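Local atomic coordinates of putative glycoside hydrolase (Bacteroides ovatus, PDB entry 4ONZ), a protein that is a putative glycoside hydrolase of the beta-fructosidase clan, probably built as a five-bladed beta-propeller, with no function firmly assigned to it. Residues Y276-G284 / K318-G326. Residues are numbered along the deposited sequence; the frame is centred on the assembly and turned at random.
Sequences YPGNAYCAG and KDGTVFIEG
The backbone N of Y281 donates to the hydroxyl of T321, N to OG1 2.9 Å in a nearly straight bond (173°), and the carbonyl of the same tyrosine takes a hydrogen bond from the next residue along, V322 N to Y281 O at 3.2 Å. In the first bond a side chain stands in for a backbone acceptor: OG1 of T321 lies anti to its own N (chi1 -172°), which turns the hydroxyl toward 276-284. In the second the donor is tilted well off the carbonyl plane. Both the N-H and the carbonyl of Y281 are thus tied to 318-326 just where the two strands begin to diverge. The contact joins two neighbouring blades of what is, as in its family, probably a five-bladed beta-propeller: 281-288 runs in the sheet that includes 245-255 and 258-266, whereas 322-330 is an outermost strand of the following three-stranded sheet, and N264 reaches over from 258-266 to accept from I324 N. Beyond the bonds, F323 and Y281 point the same way side by side, and the phenylalanine turns its edge to the tyrosine face in an offset T-shaped pair, planes at 83° and centroids 5.4 Å apart. An unknown ligand lies next to the Y281 side chain. I324 leaves its strand on the side opposite F323, and its CG1 presses on A283 CB, a tight 3.5 Å. Before the strands, P277, which opens a type II turn ending at A280, lays its ring against D319, CG of P277 3.5 Å from CB of D319, while the methyl of A280 rests on the carbonyl oxygen of G320.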
# COMPACT_ATOMS: atom_id res chain seq x y z
N TYR A 276 22.48 -4.70 -0.72
CA TYR A 276 21.18 -5.05 -1.30
C TYR A 276 21.21 -4.91 -2.82
O TYR A 276 22.04 -4.18 -3.36
CB TYR A 276 20.09 -4.17 -0.66
CG TYR A 276 20.14 -4.32 0.83
CD1 TYR A 276 19.63 -5.46 1.45
CD2 TYR A 276 20.79 -3.37 1.61
CE1 TYR A 276 19.75 -5.63 2.82
CE2 TYR A 276 20.89 -3.54 2.98
CZ TYR A 276 20.37 -4.67 3.57
OH TYR A 276 20.50 -4.83 4.93
N PRO A 277 20.33 -5.62 -3.52
CA PRO A 277 20.38 -5.58 -4.98
C PRO A 277 20.06 -4.21 -5.56
O PRO A 277 19.26 -3.47 -5.00
CB PRO A 277 19.30 -6.59 -5.40
CG PRO A 277 19.00 -7.39 -4.18
CD PRO A 277 19.23 -6.47 -3.04
N GLY A 278 20.72 -3.87 -6.67
CA GLY A 278 20.46 -2.61 -7.36
C GLY A 278 19.07 -2.67 -7.98
O GLY A 278 18.64 -3.72 -8.43
N ASN A 279 18.37 -1.53 -7.97
CA ASN A 279 16.99 -1.40 -8.48
C ASN A 279 15.92 -2.23 -7.76
O ASN A 279 14.78 -2.30 -8.20
CB ASN A 279 16.92 -1.62 -9.99
CG ASN A 279 17.62 -0.52 -10.77
OD1 ASN A 279 17.61 0.65 -10.37
ND2 ASN A 279 18.20 -0.89 -11.90
N ALA A 280 16.25 -2.82 -6.63
CA ALA A 280 15.28 -3.60 -5.89
C ALA A 280 14.73 -2.77 -4.75
O ALA A 280 15.35 -1.81 -4.29
CB ALA A 280 15.91 -4.87 -5.34
N TYR A 281 13.55 -3.16 -4.31
CA TYR A 281 12.90 -2.53 -3.18
C TYR A 281 13.12 -3.40 -1.95
O TYR A 281 13.09 -4.64 -2.04
CB TYR A 281 11.40 -2.35 -3.43
CG TYR A 281 11.00 -1.36 -4.51
CD1 TYR A 281 11.15 -1.67 -5.86
CD2 TYR A 281 10.41 -0.14 -4.18
CE1 TYR A 281 10.77 -0.78 -6.85
CE2 TYR A 281 9.99 0.74 -5.18
CZ TYR A 281 10.17 0.42 -6.51
OH TYR A 281 9.78 1.31 -7.51
N CYS A 282 13.40 -2.74 -0.84
CA CYS A 282 13.55 -3.34 0.48
C CYS A 282 12.73 -2.44 1.39
O CYS A 282 12.54 -1.28 1.06
CB CYS A 282 14.99 -3.33 0.96
SG CYS A 282 16.12 -4.22 -0.11
N ALA A 283 12.29 -2.95 2.53
CA ALA A 283 11.40 -2.22 3.42
C ALA A 283 12.09 -1.63 4.65
O ALA A 283 12.87 -2.30 5.31
CB ALA A 283 10.26 -3.13 3.85
N GLY A 284 11.77 -0.38 4.95
CA GLY A 284 12.28 0.31 6.13
C GLY A 284 11.14 0.76 7.01
O GLY A 284 9.97 0.50 6.72
N LYS A 318 16.83 -11.10 -10.53
CA LYS A 318 17.70 -12.20 -10.13
C LYS A 318 17.97 -12.27 -8.64
O LYS A 318 17.94 -13.35 -8.05
CB LYS A 318 19.03 -12.11 -10.90
CG LYS A 318 18.91 -12.33 -12.40
CD LYS A 318 18.77 -13.81 -12.75
CE LYS A 318 18.45 -14.01 -14.23
NZ LYS A 318 19.38 -13.29 -15.14
N ASP A 319 18.25 -11.12 -8.03
CA ASP A 319 18.53 -11.05 -6.60
C ASP A 319 17.27 -10.74 -5.79
O ASP A 319 17.33 -10.64 -4.56
CB ASP A 319 19.62 -10.02 -6.33
CG ASP A 319 20.92 -10.31 -7.09
OD1 ASP A 319 21.10 -11.45 -7.57
OD2 ASP A 319 21.77 -9.40 -7.19
N GLY A 320 16.15 -10.57 -6.48
CA GLY A 320 14.86 -10.35 -5.83
C GLY A 320 14.44 -8.93 -5.53
O GLY A 320 15.23 -7.99 -5.62
N THR A 321 13.16 -8.78 -5.18
CA THR A 321 12.59 -7.49 -4.81
C THR A 321 11.27 -7.73 -4.06
O THR A 321 10.54 -8.68 -4.36
CB THR A 321 12.40 -6.56 -6.03
OG1 THR A 321 12.00 -5.26 -5.59
CG2 THR A 321 11.37 -7.12 -7.02
N VAL A 322 11.00 -6.91 -3.05
CA VAL A 322 9.80 -7.03 -2.22
C VAL A 322 9.18 -5.65 -2.01
O VAL A 322 9.91 -4.66 -1.87
CB VAL A 322 10.06 -7.72 -0.86
CG1 VAL A 322 10.58 -9.13 -1.09
CG2 VAL A 322 11.04 -6.94 0.01
N PHE A 323 7.85 -5.58 -2.01
CA PHE A 323 7.13 -4.31 -1.89
C PHE A 323 5.98 -4.50 -0.91
O PHE A 323 4.99 -5.17 -1.23
CB PHE A 323 6.63 -3.85 -3.25
CG PHE A 323 6.14 -2.43 -3.27
CD1 PHE A 323 7.03 -1.38 -3.43
CD2 PHE A 323 4.79 -2.14 -3.17
CE1 PHE A 323 6.59 -0.07 -3.47
CE2 PHE A 323 4.35 -0.84 -3.21
CZ PHE A 323 5.25 0.20 -3.36
N ILE A 324 6.14 -3.92 0.27
CA ILE A 324 5.20 -4.09 1.40
C ILE A 324 4.03 -3.15 1.27
O ILE A 324 4.21 -1.95 1.13
CB ILE A 324 5.88 -3.81 2.75
CG1 ILE A 324 7.24 -4.51 2.87
CG2 ILE A 324 4.97 -4.20 3.91
CD1 ILE A 324 7.23 -6.00 2.60
N GLU A 325 2.81 -3.69 1.34
CA GLU A 325 1.64 -2.84 1.10
C GLU A 325 0.40 -3.14 1.95
O GLU A 325 -0.53 -2.32 1.99
CB GLU A 325 1.34 -2.90 -0.40
CG GLU A 325 0.34 -1.88 -0.95
CD GLU A 325 0.35 -1.84 -2.47
OE1 GLU A 325 1.41 -2.16 -3.06
OE2 GLU A 325 -0.69 -1.49 -3.08
N GLY A 326 0.39 -4.29 2.63
CA GLY A 326 -0.72 -4.66 3.50
C GLY A 326 -0.24 -5.05 4.88
O GLY A 326 0.79 -5.69 5.02